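Local structure of folylpolyglutamate synthase/dihydrofolate synthase (Thermotoga maritima, 1O5Z) at residues L171-V176 / E203-V208. The protein probably adds L-glutamate to dihydropteroate and to tetrahydrofolate polyglutamates, using ATP and magnesium, in the synthesis of folates. Residues are numbered along the deposited sequence; the frame is centred on the assembly and turned at random.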
# COMPACT_ATOMS: atom_id res chain seq x y z
N LEU A 171 12.92 -15.16 -2.19
CA LEU A 171 13.55 -15.73 -1.02
C LEU A 171 12.50 -16.12 0.05
O LEU A 171 12.72 -17.00 0.89
CB LEU A 171 14.56 -14.72 -0.44
CG LEU A 171 15.72 -14.32 -1.35
CD1 LEU A 171 16.48 -13.17 -0.69
CD2 LEU A 171 16.63 -15.51 -1.56
N CYS A 172 11.36 -15.45 -0.01
CA CYS A 172 10.29 -15.65 0.93
C CYS A 172 9.04 -15.10 0.30
O CYS A 172 9.09 -14.11 -0.43
CB CYS A 172 10.56 -14.86 2.21
SG CYS A 172 9.43 -15.28 3.56
N SER A 173 7.92 -15.77 0.56
CA SER A 173 6.57 -15.36 0.15
C SER A 173 5.82 -15.10 1.45
O SER A 173 5.84 -15.92 2.38
CB SER A 173 5.87 -16.47 -0.61
OG SER A 173 6.65 -16.90 -1.71
N THR A 174 5.17 -13.95 1.50
CA THR A 174 4.43 -13.51 2.66
C THR A 174 2.98 -13.30 2.30
O THR A 174 2.68 -12.65 1.28
CB THR A 174 5.05 -12.22 3.17
OG1 THR A 174 6.43 -12.49 3.48
CG2 THR A 174 4.39 -11.71 4.51
N ILE A 175 2.09 -13.89 3.08
CA ILE A 175 0.67 -13.56 2.97
C ILE A 175 0.23 -12.93 4.28
O ILE A 175 -0.01 -13.62 5.29
CB ILE A 175 -0.15 -14.80 2.60
CG1 ILE A 175 0.33 -15.34 1.23
CG2 ILE A 175 -1.64 -14.42 2.53
CD1 ILE A 175 -0.20 -16.71 0.86
N VAL A 176 0.16 -11.61 4.29
CA VAL A 176 0.03 -10.91 5.56
C VAL A 176 -1.28 -11.33 6.23
O VAL A 176 -1.27 -11.80 7.38
CB VAL A 176 0.10 -9.37 5.41
CG1 VAL A 176 0.07 -8.72 6.83
CG2 VAL A 176 1.33 -8.92 4.63
N GLU A 203 7.99 -23.45 -4.59
CA GLU A 203 8.64 -24.68 -4.15
C GLU A 203 9.84 -24.42 -3.25
O GLU A 203 10.77 -23.75 -3.63
CB GLU A 203 9.09 -25.48 -5.37
CG GLU A 203 9.69 -26.85 -5.05
CD GLU A 203 8.66 -27.89 -4.63
OE1 GLU A 203 7.45 -27.64 -4.84
OE2 GLU A 203 9.09 -28.95 -4.11
N ARG A 204 9.79 -24.96 -2.05
CA ARG A 204 10.88 -24.82 -1.10
C ARG A 204 11.07 -23.42 -0.56
O ARG A 204 11.88 -23.21 0.30
CB ARG A 204 12.20 -25.29 -1.71
CG ARG A 204 12.18 -26.73 -2.07
CD ARG A 204 12.65 -27.58 -0.96
NE ARG A 204 12.30 -28.98 -1.17
CZ ARG A 204 12.57 -29.94 -0.32
NH1 ARG A 204 13.24 -29.67 0.80
NH2 ARG A 204 12.19 -31.19 -0.58
N VAL A 205 10.29 -22.46 -1.04
CA VAL A 205 10.43 -21.09 -0.60
C VAL A 205 9.57 -20.97 0.62
O VAL A 205 8.42 -21.33 0.59
CB VAL A 205 9.92 -20.08 -1.67
CG1 VAL A 205 9.83 -18.66 -1.12
CG2 VAL A 205 10.81 -20.11 -2.90
N PRO A 206 10.11 -20.45 1.70
CA PRO A 206 9.29 -20.31 2.91
C PRO A 206 8.09 -19.40 2.69
O PRO A 206 8.05 -18.59 1.75
CB PRO A 206 10.25 -19.69 3.93
CG PRO A 206 11.35 -19.07 3.08
CD PRO A 206 11.51 -20.01 1.92
N LEU A 207 7.10 -19.57 3.57
CA LEU A 207 5.91 -18.72 3.61
C LEU A 207 5.80 -18.14 5.02
O LEU A 207 5.91 -18.88 6.03
CB LEU A 207 4.65 -19.55 3.34
CG LEU A 207 3.32 -18.93 3.83
CD1 LEU A 207 3.01 -17.63 3.01
CD2 LEU A 207 2.20 -19.95 3.72
N VAL A 208 5.54 -16.83 5.07
CA VAL A 208 5.21 -16.16 6.32
C VAL A 208 3.80 -15.57 6.28
O VAL A 208 3.43 -14.92 5.31
CB VAL A 208 6.20 -15.05 6.59
CG1 VAL A 208 5.85 -14.32 7.88
CG2 VAL A 208 7.56 -15.62 6.64
O HOH W 1 6.71 -19.76 -0.85
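Ser-173 and Thr-174 pair in parallel with Leu-207 and Val-208 through three backbone hydrogen bonds. Ser-173 N donates to Pro-206 O (3.1 Å); Ser-173 O receives Val-208 N at 2.9 Å; and Val-208 O takes Ile-175 N at 2.8 Å. Two of the acceptors also meet a CA-H: Ser-173 O that of Leu-207, Val-208 O that of Thr-174. On one face, Cys-172 turns its sulfur anti to the backbone N (chi1 -170°), and SG packs against Val-208 CG2 at 3.6 Å. Thr-174 and Val-208 project together from this face, Thr-174 OG1 4.0 Å from Val-208 CB. On the other face Ile-175 CG1 meets Leu-207 CD1 at 3.9 Å, their side chains crossing at a slant. That methyl also approaches Ser-173 O. Before the paired residues, the proline ring of Pro-206 sets CG 3.3 Å from Leu-171 O, while Val-205 CG1 touches both Cys-172 CA and Ser-173 OG. Strands 173-175 and 207-209 are neighbours in the mostly parallel sheet of the P-loop NTPase-like Mur ligase middle domain; the chain between them includes helix 190-197, as in a beta-alpha-beta crossover. Strand 53-58 continues the sheet beyond 173-175, and strand 231-233 beyond 207-209. Helix 271-286 covers the Thr-174 and Val-208 face, where Thr-174 OG1 hydrogen-bonds Thr-282 OG1. On the opposite face, with Leu-207, Ser-173 OG, beside its own backbone N (chi1 -55°), bonds to Ile-200 O, and a water lies within hydrogen-bonding distance of both Ser-173 OG and Val-205 O, 2.7 Å from the latter.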